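Local coordinates for uncharacterized protein A6V7T0 (Pseudomonas aeruginosa, PDB 3K12) that is of unknown function but belongs to the YjgF-like family of small alpha/beta proteins and assembles as a trimer, at residues V21-Q26 and D47-S52; Q41-I46 and V106-V111; L66-E71 and A97-P102; D29-D34 and P102-E107. One frame throughout, in Å; residues are numbered along the deposited sequence.

Contact 1. Residues V21-Q26 and D47-S52; sequences VYIGGQ and DRLLQS
The carboxamide of Gln26 is the flat group here, and its NE2 meets Leu49 CD1 tip to tip at 4.1 Å. At its edge, in the amide plane, lies Gly24 O, to which NE2 donates a 3.3 Å hydrogen bond, although seen from that carbonyl the donor sits well above the plane. The bend at chi2 (-60°) swings CD back, and OE1 takes a further hydrogen bond from Asn45, so both ends of this buried amide have partners. Glutamine suits the place because it is long enough to fold back on its own strand while still touching the helix.

The rest is aliphatic. Ile23 is the central side chain: its CD1 rests on Leu49 CB at 3.9 Å and on Leu50 CD2 at 4.0 Å, while CG2 meets Leu49 CD1. Val21 adds CG1 against that same Leu50 CD2. Branched residues at alternate positions of a strand thus face two successive leucines of the helix, with Met14 of strand 12-17 packing beside them. Segments 21-26 and 47-52 run roughly antiparallel, at 153°, as the first strand and the helix of a beta-alpha-beta crossover in an alpha/beta sandwich.

Contact 2. Residues Q41-I46 and V106-V111; sequences QILENI and VEMIVV
Met108, present as selenomethionine, leaves strand 106-113 toward the helix, and its CB lies 4.0 Å from Ile42 CG2. CG stands anti to the carbonyl carbon (chi1 -70°) and skirts the same methyl at 4.1 Å. Beyond CG the chain is extended, which carries SE into the helix face: it touches Ile42 CG2 at 3.8 Å and Leu43 CD2 at 3.9 Å, and Ile46 CD1 is a looser neighbour at 4.3 Å. A long, unbranched methionine side chain suits this place, since its far end can reach three residues of the helix; the heavy atom there is selenium in this crystal form. Leu76 of helix 73-83 also packs on Met108.

On either side of it along the strand, shorter valines meet isoleucine tips. Ile42 CD1 presses against Val106 CG1 at 3.5 Å, a tight fit, and comes equally near the carbonyl oxygen of that residue. Here Val106 holds CG1 between its backbone N and carbonyl carbon (chi1 63°). One helical turn on, Ile46 CD1 reaches Val110 CG2 at 3.7 Å. Glu107 and Ile109 alternate to the opposite face of the sheet, where both pack on Ala93 of a second subunit. A helix lying at 23° to a strand, with residues four apart matched to alternate strand residues, is the core packing of a two-layer alpha/beta fold.

Contact 3. Residues L66-E71 and A97-P102; sequences LLAHRE and AELIDP
Leu66 lays its CB over two partners, Leu99 CD2 at 3.9 Å and Ala97 CB at 4.0 Å. In Leu99 CG stands anti to the carbonyl carbon (chi1 -49°), and the other methyl, CD1, faces Leu66 O and, more loosely, Ala68 CB. Alanine suits position 97 because its one methyl fits against Leu66 CB beside the Leu99 methyl. Ala97 N donates to Leu67 O at 2.9 Å, approaching from above the carbonyl plane, and Ala68 CA directs its hydrogen almost straight at Ala97 O, 3.5 Å away.

Leu67 also shares a backbone hydrogen bond with Ser95, so the Ala97 bond carries on, just past the end of strand 91-96, the parallel pairing of strands 60-67 and 91-96. These two strands are the arms of a beta-alpha-beta crossover whose helix is 73-83.

Beyond this point the two segments separate, and two waters bridge them. One water donates to Ala68 O at 2.7 Å and only weakly to Ala97 O. A second lies in the plane of the His69 ring, 2.9 Å from NE2, and donates to Pro102 O; histidine suits this spot by offering a polar ring edge while Ala68 CB sits over one of its faces, toward the rim. The carbonyls of Leu99 and Ile100 accept from Arg70 of a neighbouring subunit, which places the loop at the trimer interface.

Contact 4. Residues D29-D34 and P102-E107; sequences DDPSGD and PRWRVE
An Asx turn shapes the loop ahead of helix 35-52, and its Pro31 packs against Arg103 and Trp104 of the loop leading into strand 106-113. Asp30 OD1 makes the turn by accepting from Ser32 N at 3.1 Å, and it also takes Ser32 OG at 2.8 Å. Pro31 CG lies 3.5 Å above the centre of one face of the Arg103 guanidinium, while Pro31 CB meets Trp104 CD1 in plane at the ring edge, 3.8 Å away. Proline suits the spot: its rigid, apolar ring meets a guanidinium face with one carbon and an indole edge with another. Farther on, the extended Arg105 chain sets CD 3.6 Å from Asp34 C, and NE bonds weakly to Gly33 O at 3.4 Å.

Arg103 and Arg105 have stronger partners in Asp101 and Asp72, respectively. Pro31 O and Arg103 O, both acceptors, lie 3.3 Å apart and probably repel mildly; Gln38 NE2 donates to Arg103 O and to Gly33 O. Adhesion therefore rests mainly on packing, with a glutamine amide bridging the loops.

In the fold
Contacts 1 and 2 follow one another along helix 35-52, their centres 7 Å apart, and dock it on the antiparallel strands 20-26 and 106-113; along the chain their segments alternate. Contact 4, about 12 Å from contact 2 between centres, shares Val106 and Glu107 and ties the loop before the helix to the start of strand 106-113. Contact 3, about 9 Å from contact 4 between centres, shares Pro102 and joins the end of strand 60-67 to the loop after strand 91-96, nested inside the loops closed by contacts 2 and 4. In the sheet, strand 106-113 sits between 20-26 and 60-67. Contacts 1 and 2 are buried, contact 4 is at the surface; contacts 1 to 3 touch the second subunit.

Contact 1. Residues V21-Q26 and D47-S52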
loop_
_atom_site.group_PDB
_atom_site.type_symbol
_atom_site.label_atom_id
_atom_site.label_comp_id
_atom_site.label_asym_id
_atom_site.label_seq_id
_atom_site.Cartn_x
_atom_site.Cartn_y
_atom_site.Cartn_z
ATOM N N VAL D 21 -12.746 -3.276 -4.321
ATOM C CA VAL D 21 -11.974 -4.180 -5.140
ATOM C C VAL D 21 -10.504 -4.079 -4.788
ATOM O O VAL D 21 -9.952 -2.972 -4.734
ATOM C CB VAL D 21 -12.101 -3.731 -6.626
ATOM C CG1 VAL D 21 -11.261 -4.610 -7.536
ATOM C CG2 VAL D 21 -13.580 -3.699 -7.037
ATOM N N TYR D 22 -9.859 -5.221 -4.571
ATOM C CA TYR D 22 -8.416 -5.286 -4.350
ATOM C C TYR D 22 -7.802 -6.040 -5.501
ATOM O O TYR D 22 -8.220 -7.158 -5.790
ATOM C CB TYR D 22 -8.061 -6.008 -3.006
ATOM C CG TYR D 22 -8.626 -5.271 -1.812
ATOM C CD1 TYR D 22 -7.837 -4.356 -1.095
ATOM C CD2 TYR D 22 -9.942 -5.406 -1.446
ATOM C CE1 TYR D 22 -8.361 -3.602 -0.026
ATOM C CE2 TYR D 22 -10.492 -4.665 -0.369
ATOM C CZ TYR D 22 -9.683 -3.747 0.322
ATOM O OH TYR D 22 -10.205 -3.021 1.373
ATOM N N ILE D 23 -6.822 -5.440 -6.166
ATOM C CA ILE D 23 -6.051 -6.102 -7.199
ATOM C C ILE D 23 -4.584 -6.121 -6.772
ATOM O O ILE D 23 -3.997 -5.073 -6.442
ATOM C CB ILE D 23 -6.235 -5.385 -8.576
ATOM C CG1 ILE D 23 -7.690 -5.529 -9.043
ATOM C CG2 ILE D 23 -5.253 -5.975 -9.587
ATOM C CD1 ILE D 23 -7.996 -4.660 -10.267
ATOM N N GLY D 24 -4.015 -7.311 -6.762
ATOM C CA GLY D 24 -2.646 -7.547 -6.332
ATOM C C GLY D 24 -1.601 -7.054 -7.308
ATOM O O GLY D 24 -1.954 -6.449 -8.343
ATOM N N GLY D 25 -0.341 -7.343 -7.025
ATOM C CA GLY D 25 0.763 -6.816 -7.804
ATOM C C GLY D 25 0.617 -7.130 -9.277
ATOM O O GLY D 25 0.503 -8.302 -9.685
ATOM N N GLN D 26 0.590 -6.077 -10.075
ATOM C CA GLN D 26 0.435 -6.200 -11.527
ATOM C C GLN D 26 1.719 -5.828 -12.231
ATOM O O GLN D 26 2.244 -4.717 -12.040
ATOM C CB GLN D 26 -0.669 -5.257 -11.996
ATOM C CG GLN D 26 -2.073 -5.655 -11.532
ATOM C CD GLN D 26 -2.465 -7.014 -12.036
ATOM O OE1 GLN D 26 -2.422 -7.265 -13.227
ATOM N NE2 GLN D 26 -2.838 -7.917 -11.122
ATOM N N ASP D 47 -7.759 -2.692 -16.240
ATOM C CA ASP D 47 -9.035 -2.331 -16.859
ATOM C C ASP D 47 -9.920 -3.563 -17.032
ATOM O O ASP D 47 -11.105 -3.530 -16.752
ATOM C CB ASP D 47 -8.795 -1.668 -18.242
ATOM C CG ASP D 47 -9.703 -0.467 -18.483
ATOM O OD1 ASP D 47 -9.788 0.409 -17.629
ATOM O OD2 ASP D 47 -10.296 -0.350 -19.580
ATOM N N ARG D 48 -9.309 -4.626 -17.546
ATOM C CA ARG D 48 -10.029 -5.888 -17.836
ATOM C C ARG D 48 -10.574 -6.452 -16.538
ATOM O O ARG D 48 -11.739 -6.819 -16.458
ATOM C CB ARG D 48 -9.110 -6.876 -18.508
ATOM C CG ARG D 48 -9.726 -8.247 -18.731
ATOM C CD ARG D 48 -8.713 -9.232 -19.282
ATOM N NE ARG D 48 -7.689 -9.580 -18.308
ATOM C CZ ARG D 48 -7.871 -10.445 -17.302
ATOM N NH1 ARG D 48 -6.880 -10.699 -16.471
ATOM N NH2 ARG D 48 -9.032 -11.054 -17.117
ATOM N N LEU D 49 -9.714 -6.480 -15.514
ATOM C CA LEU D 49 -10.119 -6.996 -14.225
ATOM C C LEU D 49 -11.247 -6.184 -13.609
ATOM O O LEU D 49 -12.269 -6.743 -13.196
ATOM C CB LEU D 49 -8.915 -7.040 -13.280
ATOM C CG LEU D 49 -7.895 -8.146 -13.511
ATOM C CD1 LEU D 49 -6.587 -7.910 -12.760
ATOM C CD2 LEU D 49 -8.510 -9.492 -13.115
ATOM N N LEU D 50 -11.116 -4.847 -13.632
ATOM C CA LEU D 50 -12.156 -3.979 -13.100
ATOM C C LEU D 50 -13.481 -4.188 -13.825
ATOM O O LEU D 50 -14.514 -4.337 -13.216
ATOM C CB LEU D 50 -11.753 -2.508 -13.231
ATOM C CG LEU D 50 -10.651 -2.117 -12.263
ATOM C CD1 LEU D 50 -10.134 -0.715 -12.606
ATOM C CD2 LEU D 50 -11.097 -2.236 -10.755
ATOM N N GLN D 51 -13.440 -4.178 -15.146
ATOM C CA GLN D 51 -14.700 -4.263 -15.893
ATOM C C GLN D 51 -15.393 -5.612 -15.700
ATOM O O GLN D 51 -16.635 -5.682 -15.728
ATOM C CB GLN D 51 -14.459 -3.961 -17.376
ATOM C CG GLN D 51 -14.086 -2.504 -17.589
ATOM C CD GLN D 51 -14.002 -2.069 -19.027
ATOM O OE1 GLN D 51 -13.716 -0.892 -19.300
ATOM N NE2 GLN D 51 -14.266 -2.985 -19.952
ATOM N N SER D 52 -14.600 -6.652 -15.454
ATOM C CA SER D 52 -15.169 -7.999 -15.243
ATOM C C SER D 52 -16.091 -8.065 -14.028
ATOM O O SER D 52 -16.928 -8.975 -13.932
ATOM C CB SER D 52 -14.074 -9.063 -15.171
ATOM O OG SER D 52 -13.459 -9.100 -13.886
#

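Contact 2. Residues Q41-I46 and V106-V111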
loop_
_atom_site.group_PDB
_atom_site.type_symbol
_atom_site.label_atom_id
_atom_site.label_comp_id
_atom_site.label_asym_id
_atom_site.label_seq_id
_atom_site.Cartn_x
_atom_site.Cartn_y
_atom_site.Cartn_z
ATOM N N GLN D 41 0.421 -2.122 -20.712
ATOM C CA GLN D 41 0.032 -3.529 -20.470
ATOM C C GLN D 41 -0.633 -3.701 -19.103
ATOM O O GLN D 41 -1.676 -4.360 -18.984
ATOM C CB GLN D 41 1.213 -4.484 -20.532
ATOM C CG GLN D 41 1.774 -4.751 -21.939
ATOM C CD GLN D 41 2.967 -5.668 -21.869
ATOM O OE1 GLN D 41 2.871 -6.796 -21.375
ATOM N NE2 GLN D 41 4.126 -5.177 -22.323
ATOM N N ILE D 42 -0.014 -3.106 -18.082
ATOM C CA ILE D 42 -0.509 -3.203 -16.715
ATOM C C ILE D 42 -1.845 -2.505 -16.575
ATOM O O ILE D 42 -2.780 -3.076 -16.031
ATOM C CB ILE D 42 0.528 -2.644 -15.727
ATOM C CG1 ILE D 42 1.733 -3.590 -15.616
ATOM C CG2 ILE D 42 -0.119 -2.390 -14.338
ATOM C CD1 ILE D 42 2.955 -2.925 -15.037
ATOM N N LEU D 43 -1.953 -1.260 -17.060
ATOM C CA LEU D 43 -3.205 -0.565 -16.958
ATOM C C LEU D 43 -4.309 -1.251 -17.743
ATOM O O LEU D 43 -5.468 -1.230 -17.318
ATOM C CB LEU D 43 -3.068 0.907 -17.375
ATOM C CG LEU D 43 -2.194 1.744 -16.414
ATOM C CD1 LEU D 43 -1.850 3.087 -17.097
ATOM C CD2 LEU D 43 -2.946 2.016 -15.137
ATOM N N GLU D 44 -3.955 -1.861 -18.893
ATOM C CA GLU D 44 -4.990 -2.604 -19.610
ATOM C C GLU D 44 -5.469 -3.832 -18.836
ATOM O O GLU D 44 -6.680 -4.103 -18.812
ATOM C CB GLU D 44 -4.563 -3.028 -21.005
ATOM C CG GLU D 44 -5.666 -3.856 -21.621
ATOM C CD GLU D 44 -5.505 -4.087 -23.081
ATOM O OE1 GLU D 44 -6.507 -3.901 -23.808
ATOM O OE2 GLU D 44 -4.390 -4.471 -23.480
ATOM N N ASN D 45 -4.555 -4.555 -18.197
ATOM C CA ASN D 45 -4.989 -5.723 -17.428
ATOM C C ASN D 45 -5.830 -5.300 -16.218
ATOM O O ASN D 45 -6.845 -5.942 -15.883
ATOM C CB ASN D 45 -3.808 -6.570 -16.956
ATOM C CG ASN D 45 -4.258 -7.962 -16.507
ATOM O OD1 ASN D 45 -4.905 -8.691 -17.289
ATOM N ND2 ASN D 45 -3.946 -8.342 -15.256
ATOM N N ILE D 46 -5.457 -4.182 -15.573
ATOM C CA ILE D 46 -6.312 -3.615 -14.534
ATOM C C ILE D 46 -7.712 -3.295 -15.043
ATOM O O ILE D 46 -8.712 -3.569 -14.394
ATOM C CB ILE D 46 -5.625 -2.398 -13.849
ATOM C CG1 ILE D 46 -4.410 -2.881 -13.030
ATOM C CG2 ILE D 46 -6.575 -1.637 -12.947
ATOM C CD1 ILE D 46 -3.362 -1.785 -12.768
ATOM N N VAL D 106 8.071 -1.805 -13.805
ATOM C CA VAL D 106 7.080 -1.201 -12.924
ATOM C C VAL D 106 6.109 -2.274 -12.437
ATOM O O VAL D 106 5.859 -3.279 -13.108
ATOM C CB VAL D 106 6.314 -0.033 -13.624
ATOM C CG1 VAL D 106 5.503 -0.514 -14.830
ATOM C CG2 VAL D 106 5.451 0.749 -12.614
ATOM N N GLU D 107 5.574 -2.054 -11.243
ATOM C CA GLU D 107 4.567 -2.918 -10.673
ATOM C C GLU D 107 3.551 -2.032 -9.981
ATOM O O GLU D 107 3.936 -1.055 -9.331
ATOM C CB GLU D 107 5.200 -3.889 -9.684
ATOM C CG GLU D 107 4.178 -4.829 -9.013
ATOM C CD GLU D 107 4.807 -6.029 -8.291
ATOM O OE1 GLU D 107 4.038 -6.793 -7.632
ATOM O OE2 GLU D 107 6.032 -6.239 -8.385
HETATM N N MSE D 108 2.269 -2.344 -10.135
HETATM C CA MSE D 108 1.188 -1.546 -9.526
HETATM C C MSE D 108 0.328 -2.417 -8.639
HETATM O O MSE D 108 0.099 -3.610 -8.938
HETATM C CB MSE D 108 0.304 -0.958 -10.593
HETATM C CG MSE D 108 1.044 0.131 -11.360
HETATM SE SE MSE D 108 -0.134 1.040 -12.593
HETATM C CE MSE D 108 1.163 2.116 -13.541
ATOM N N ILE D 109 -0.193 -1.807 -7.576
ATOM C CA ILE D 109 -1.081 -2.473 -6.609
ATOM C C ILE D 109 -2.295 -1.578 -6.423
ATOM O O ILE D 109 -2.143 -0.362 -6.209
ATOM C CB ILE D 109 -0.389 -2.656 -5.227
ATOM C CG1 ILE D 109 1.029 -3.191 -5.392
ATOM C CG2 ILE D 109 -1.242 -3.588 -4.344
ATOM C CD1 ILE D 109 1.923 -3.018 -4.120
ATOM N N VAL D 110 -3.487 -2.127 -6.524
ATOM C CA VAL D 110 -4.672 -1.311 -6.704
ATOM C C VAL D 110 -5.781 -1.576 -5.690
ATOM O O VAL D 110 -6.062 -2.739 -5.356
ATOM C CB VAL D 110 -5.264 -1.585 -8.102
ATOM C CG1 VAL D 110 -6.548 -0.804 -8.348
ATOM C CG2 VAL D 110 -4.214 -1.292 -9.180
ATOM N N VAL D 111 -6.394 -0.509 -5.214
ATOM C CA VAL D 111 -7.691 -0.565 -4.549
ATOM C C VAL D 111 -8.676 0.283 -5.342
ATOM O O VAL D 111 -8.332 1.412 -5.753
ATOM C CB VAL D 111 -7.618 -0.051 -3.087
ATOM C CG1 VAL D 111 -8.963 -0.192 -2.409
ATOM C CG2 VAL D 111 -6.601 -0.864 -2.326
#

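Contact 3. Residues L66-E71 and A97-P102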
loop_
_atom_site.group_PDB
_atom_site.type_symbol
_atom_site.label_atom_id
_atom_site.label_comp_id
_atom_site.label_asym_id
_atom_site.label_seq_id
_atom_site.Cartn_x
_atom_site.Cartn_y
_atom_site.Cartn_z
ATOM N N LEU D 66 5.461 0.896 -7.971
ATOM C CA LEU D 66 6.843 0.535 -7.665
ATOM C C LEU D 66 7.598 0.605 -8.985
ATOM O O LEU D 66 7.314 -0.154 -9.899
ATOM C CB LEU D 66 6.904 -0.872 -7.027
ATOM C CG LEU D 66 5.903 -1.150 -5.904
ATOM C CD1 LEU D 66 5.974 -2.625 -5.516
ATOM C CD2 LEU D 66 6.273 -0.271 -4.702
ATOM N N LEU D 67 8.552 1.524 -9.065
ATOM C CA LEU D 67 9.241 1.822 -10.316
ATOM C C LEU D 67 10.667 1.311 -10.222
ATOM O O LEU D 67 11.356 1.605 -9.259
ATOM C CB LEU D 67 9.184 3.334 -10.576
ATOM C CG LEU D 67 9.865 3.827 -11.853
ATOM C CD1 LEU D 67 9.124 3.392 -13.122
ATOM C CD2 LEU D 67 9.832 5.357 -11.826
ATOM N N ALA D 68 11.122 0.539 -11.214
ATOM C CA ALA D 68 12.455 -0.070 -11.122
ATOM C C ALA D 68 13.618 0.906 -11.335
ATOM O O ALA D 68 14.665 0.746 -10.703
ATOM C CB ALA D 68 12.575 -1.259 -12.087
ATOM N N HIS D 69 13.425 1.888 -12.216
ATOM C CA HIS D 69 14.512 2.746 -12.700
ATOM C C HIS D 69 14.049 4.185 -12.787
ATOM O O HIS D 69 13.038 4.497 -13.430
ATOM C CB HIS D 69 14.991 2.297 -14.087
ATOM C CG HIS D 69 15.364 0.854 -14.173
ATOM N ND1 HIS D 69 16.482 0.332 -13.558
ATOM C CD2 HIS D 69 14.767 -0.176 -14.816
ATOM C CE1 HIS D 69 16.550 -0.964 -13.810
ATOM N NE2 HIS D 69 15.523 -1.296 -14.569
ATOM N N ARG D 70 14.830 5.074 -12.170
ATOM C CA ARG D 70 14.538 6.504 -12.140
ATOM C C ARG D 70 14.306 7.121 -13.516
ATOM O O ARG D 70 13.410 7.959 -13.680
ATOM C CB ARG D 70 15.696 7.234 -11.459
ATOM C CG ARG D 70 15.524 8.736 -11.463
ATOM C CD ARG D 70 16.604 9.392 -10.639
ATOM N NE ARG D 70 16.412 9.136 -9.212
ATOM C CZ ARG D 70 15.476 9.727 -8.470
ATOM N NH1 ARG D 70 14.628 10.594 -9.025
ATOM N NH2 ARG D 70 15.383 9.435 -7.176
ATOM N N GLU D 71 15.104 6.702 -14.503
ATOM C CA GLU D 71 15.012 7.265 -15.849
ATOM C C GLU D 71 13.693 6.934 -16.554
ATOM O O GLU D 71 13.390 7.509 -17.601
ATOM C CB GLU D 71 16.210 6.864 -16.724
ATOM C CG GLU D 71 16.366 5.393 -17.017
ATOM C CD GLU D 71 17.205 4.630 -15.993
ATOM O OE1 GLU D 71 17.412 5.102 -14.838
ATOM O OE2 GLU D 71 17.643 3.513 -16.362
ATOM N N ALA D 97 11.881 0.867 -6.472
ATOM C CA ALA D 97 11.956 -0.413 -5.779
ATOM C C ALA D 97 12.669 -1.431 -6.648
ATOM O O ALA D 97 12.621 -1.342 -7.872
ATOM C CB ALA D 97 10.562 -0.908 -5.409
ATOM N N GLU D 98 13.355 -2.378 -6.004
ATOM C CA GLU D 98 13.847 -3.570 -6.689
ATOM C C GLU D 98 12.730 -4.621 -6.754
ATOM O O GLU D 98 12.207 -5.051 -5.722
ATOM C CB GLU D 98 15.095 -4.142 -6.000
ATOM C CG GLU D 98 15.743 -5.289 -6.777
ATOM C CD GLU D 98 17.067 -5.777 -6.155
ATOM O OE1 GLU D 98 17.514 -5.194 -5.136
ATOM O OE2 GLU D 98 17.645 -6.757 -6.682
ATOM N N LEU D 99 12.366 -5.009 -7.971
ATOM C CA LEU D 99 11.304 -5.981 -8.198
ATOM C C LEU D 99 11.899 -7.374 -8.355
ATOM O O LEU D 99 13.122 -7.531 -8.559
ATOM C CB LEU D 99 10.441 -5.595 -9.420
ATOM C CG LEU D 99 10.000 -4.121 -9.360
ATOM C CD1 LEU D 99 9.252 -3.746 -10.609
ATOM C CD2 LEU D 99 9.126 -3.836 -8.129
ATOM N N ILE D 100 11.047 -8.386 -8.248
ATOM C CA ILE D 100 11.555 -9.752 -8.222
ATOM C C ILE D 100 12.191 -10.144 -9.564
ATOM O O ILE D 100 13.273 -10.751 -9.582
ATOM C CB ILE D 100 10.466 -10.756 -7.794
ATOM C CG1 ILE D 100 9.990 -10.497 -6.355
ATOM C CG2 ILE D 100 10.984 -12.183 -7.871
ATOM C CD1 ILE D 100 11.073 -10.464 -5.300
ATOM N N ASP D 101 11.556 -9.783 -10.670
ATOM C CA ASP D 101 12.097 -10.085 -12.002
ATOM C C ASP D 101 12.777 -8.823 -12.514
ATOM O O ASP D 101 12.148 -7.770 -12.598
ATOM C CB ASP D 101 10.968 -10.492 -12.942
ATOM C CG ASP D 101 11.464 -11.070 -14.251
ATOM O OD1 ASP D 101 12.387 -10.496 -14.851
ATOM O OD2 ASP D 101 10.903 -12.090 -14.684
ATOM N N PRO D 102 14.073 -8.906 -12.853
ATOM C CA PRO D 102 14.814 -7.710 -13.270
ATOM C C PRO D 102 14.297 -7.092 -14.571
ATOM O O PRO D 102 14.627 -5.944 -14.873
ATOM C CB PRO D 102 16.258 -8.230 -13.443
ATOM C CG PRO D 102 16.309 -9.443 -12.548
ATOM C CD PRO D 102 14.956 -10.083 -12.751
HETATM O O HOH W 1 15.444 -1.625 -9.767
HETATM O O HOH W 2 13.891 -3.314 -15.753
#

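Contact 4. Residues D29-D34 and P102-E107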
loop_
_atom_site.group_PDB
_atom_site.type_symbol
_atom_site.label_atom_id
_atom_site.label_comp_id
_atom_site.label_asym_id
_atom_site.label_seq_id
_atom_site.Cartn_x
_atom_site.Cartn_y
_atom_site.Cartn_z
ATOM N N ASP D 29 2.879 -8.660 -18.717
ATOM C CA ASP D 29 2.949 -10.020 -19.278
ATOM C C ASP D 29 4.158 -10.193 -20.204
ATOM O O ASP D 29 4.795 -11.252 -20.219
ATOM C CB ASP D 29 1.685 -10.324 -20.068
ATOM C CG ASP D 29 0.565 -10.862 -19.199
ATOM O OD1 ASP D 29 0.820 -11.223 -18.026
ATOM O OD2 ASP D 29 -0.586 -10.935 -19.700
ATOM N N ASP D 30 4.467 -9.159 -20.976
ATOM C CA ASP D 30 5.653 -9.184 -21.824
ATOM C C ASP D 30 6.590 -8.069 -21.388
ATOM O O ASP D 30 6.430 -6.945 -21.837
ATOM C CB ASP D 30 5.277 -9.022 -23.303
ATOM C CG ASP D 30 6.502 -8.815 -24.200
ATOM O OD1 ASP D 30 7.645 -9.008 -23.731
ATOM O OD2 ASP D 30 6.298 -8.437 -25.373
ATOM N N PRO D 31 7.571 -8.387 -20.525
ATOM C CA PRO D 31 8.442 -7.343 -19.989
ATOM C C PRO D 31 9.686 -7.009 -20.818
ATOM O O PRO D 31 10.654 -6.482 -20.273
ATOM C CB PRO D 31 8.853 -7.906 -18.627
ATOM C CG PRO D 31 8.869 -9.387 -18.830
ATOM C CD PRO D 31 7.902 -9.708 -19.951
ATOM N N SER D 32 9.666 -7.297 -22.116
ATOM C CA SER D 32 10.795 -6.894 -22.960
ATOM C C SER D 32 10.664 -5.449 -23.438
ATOM O O SER D 32 11.634 -4.875 -23.927
ATOM C CB SER D 32 10.963 -7.844 -24.147
ATOM O OG SER D 32 9.814 -7.765 -24.948
ATOM N N GLY D 33 9.472 -4.873 -23.294
ATOM C CA GLY D 33 9.200 -3.502 -23.738
ATOM C C GLY D 33 9.700 -2.437 -22.774
ATOM O O GLY D 33 10.149 -2.751 -21.664
ATOM N N ASP D 34 9.611 -1.183 -23.221
ATOM C CA ASP D 34 10.008 -0.007 -22.449
ATOM C C ASP D 34 8.963 0.317 -21.382
ATOM O O ASP D 34 7.934 -0.367 -21.277
ATOM C CB ASP D 34 10.261 1.224 -23.365
ATOM C CG ASP D 34 9.062 1.620 -24.228
ATOM O OD1 ASP D 34 7.889 1.403 -23.870
ATOM O OD2 ASP D 34 9.303 2.227 -25.301
ATOM N N PRO D 102 14.073 -8.906 -12.853
ATOM C CA PRO D 102 14.814 -7.710 -13.270
ATOM C C PRO D 102 14.297 -7.092 -14.571
ATOM O O PRO D 102 14.627 -5.944 -14.873
ATOM C CB PRO D 102 16.258 -8.230 -13.443
ATOM C CG PRO D 102 16.309 -9.443 -12.548
ATOM C CD PRO D 102 14.956 -10.083 -12.751
ATOM N N ARG D 103 13.474 -7.829 -15.317
ATOM C CA ARG D 103 12.902 -7.325 -16.560
ATOM C C ARG D 103 11.722 -6.373 -16.325
ATOM O O ARG D 103 11.378 -5.603 -17.205
ATOM C CB ARG D 103 12.419 -8.459 -17.473
ATOM C CG ARG D 103 13.516 -9.360 -18.054
ATOM C CD ARG D 103 12.896 -10.585 -18.777
ATOM N NE ARG D 103 12.005 -11.346 -17.895
ATOM C CZ ARG D 103 11.046 -12.181 -18.289
ATOM N NH1 ARG D 103 10.812 -12.405 -19.583
ATOM N NH2 ARG D 103 10.304 -12.794 -17.374
ATOM N N TRP D 104 11.091 -6.452 -15.149
ATOM C CA TRP D 104 9.932 -5.623 -14.849
ATOM C C TRP D 104 10.367 -4.195 -14.574
ATOM O O TRP D 104 11.242 -3.976 -13.737
ATOM C CB TRP D 104 9.257 -6.150 -13.586
ATOM C CG TRP D 104 8.680 -7.535 -13.735
ATOM C CD1 TRP D 104 8.391 -8.198 -14.903
ATOM C CD2 TRP D 104 8.307 -8.407 -12.673
ATOM N NE1 TRP D 104 7.863 -9.442 -14.621
ATOM C CE2 TRP D 104 7.800 -9.592 -13.257
ATOM C CE3 TRP D 104 8.344 -8.305 -11.280
ATOM C CZ2 TRP D 104 7.339 -10.663 -12.488
ATOM C CZ3 TRP D 104 7.889 -9.384 -10.514
ATOM C CH2 TRP D 104 7.406 -10.539 -11.121
ATOM N N ARG D 105 9.759 -3.228 -15.260
ATOM C CA ARG D 105 10.147 -1.833 -15.076
ATOM C C ARG D 105 9.211 -1.172 -14.072
ATOM O O ARG D 105 9.538 -0.106 -13.537
ATOM C CB ARG D 105 10.111 -1.060 -16.411
ATOM C CG ARG D 105 11.203 -1.507 -17.390
ATOM C CD ARG D 105 11.135 -0.763 -18.721
ATOM N NE ARG D 105 12.270 -1.193 -19.550
ATOM C CZ ARG D 105 13.511 -0.722 -19.459
ATOM N NH1 ARG D 105 13.825 0.260 -18.621
ATOM N NH2 ARG D 105 14.463 -1.231 -20.238
ATOM N N VAL D 106 8.071 -1.805 -13.805
ATOM C CA VAL D 106 7.080 -1.201 -12.924
ATOM C C VAL D 106 6.109 -2.274 -12.437
ATOM O O VAL D 106 5.859 -3.279 -13.108
ATOM C CB VAL D 106 6.314 -0.033 -13.624
ATOM C CG1 VAL D 106 5.503 -0.514 -14.830
ATOM C CG2 VAL D 106 5.451 0.749 -12.614
ATOM N N GLU D 107 5.574 -2.054 -11.243
ATOM C CA GLU D 107 4.567 -2.918 -10.673
ATOM C C GLU D 107 3.551 -2.032 -9.981
ATOM O O GLU D 107 3.936 -1.055 -9.331
ATOM C CB GLU D 107 5.200 -3.889 -9.684
ATOM C CG GLU D 107 4.178 -4.829 -9.013
ATOM C CD GLU D 107 4.807 -6.029 -8.291
ATOM O OE1 GLU D 107 4.038 -6.793 -7.632
ATOM O OE2 GLU D 107 6.032 -6.239 -8.385
#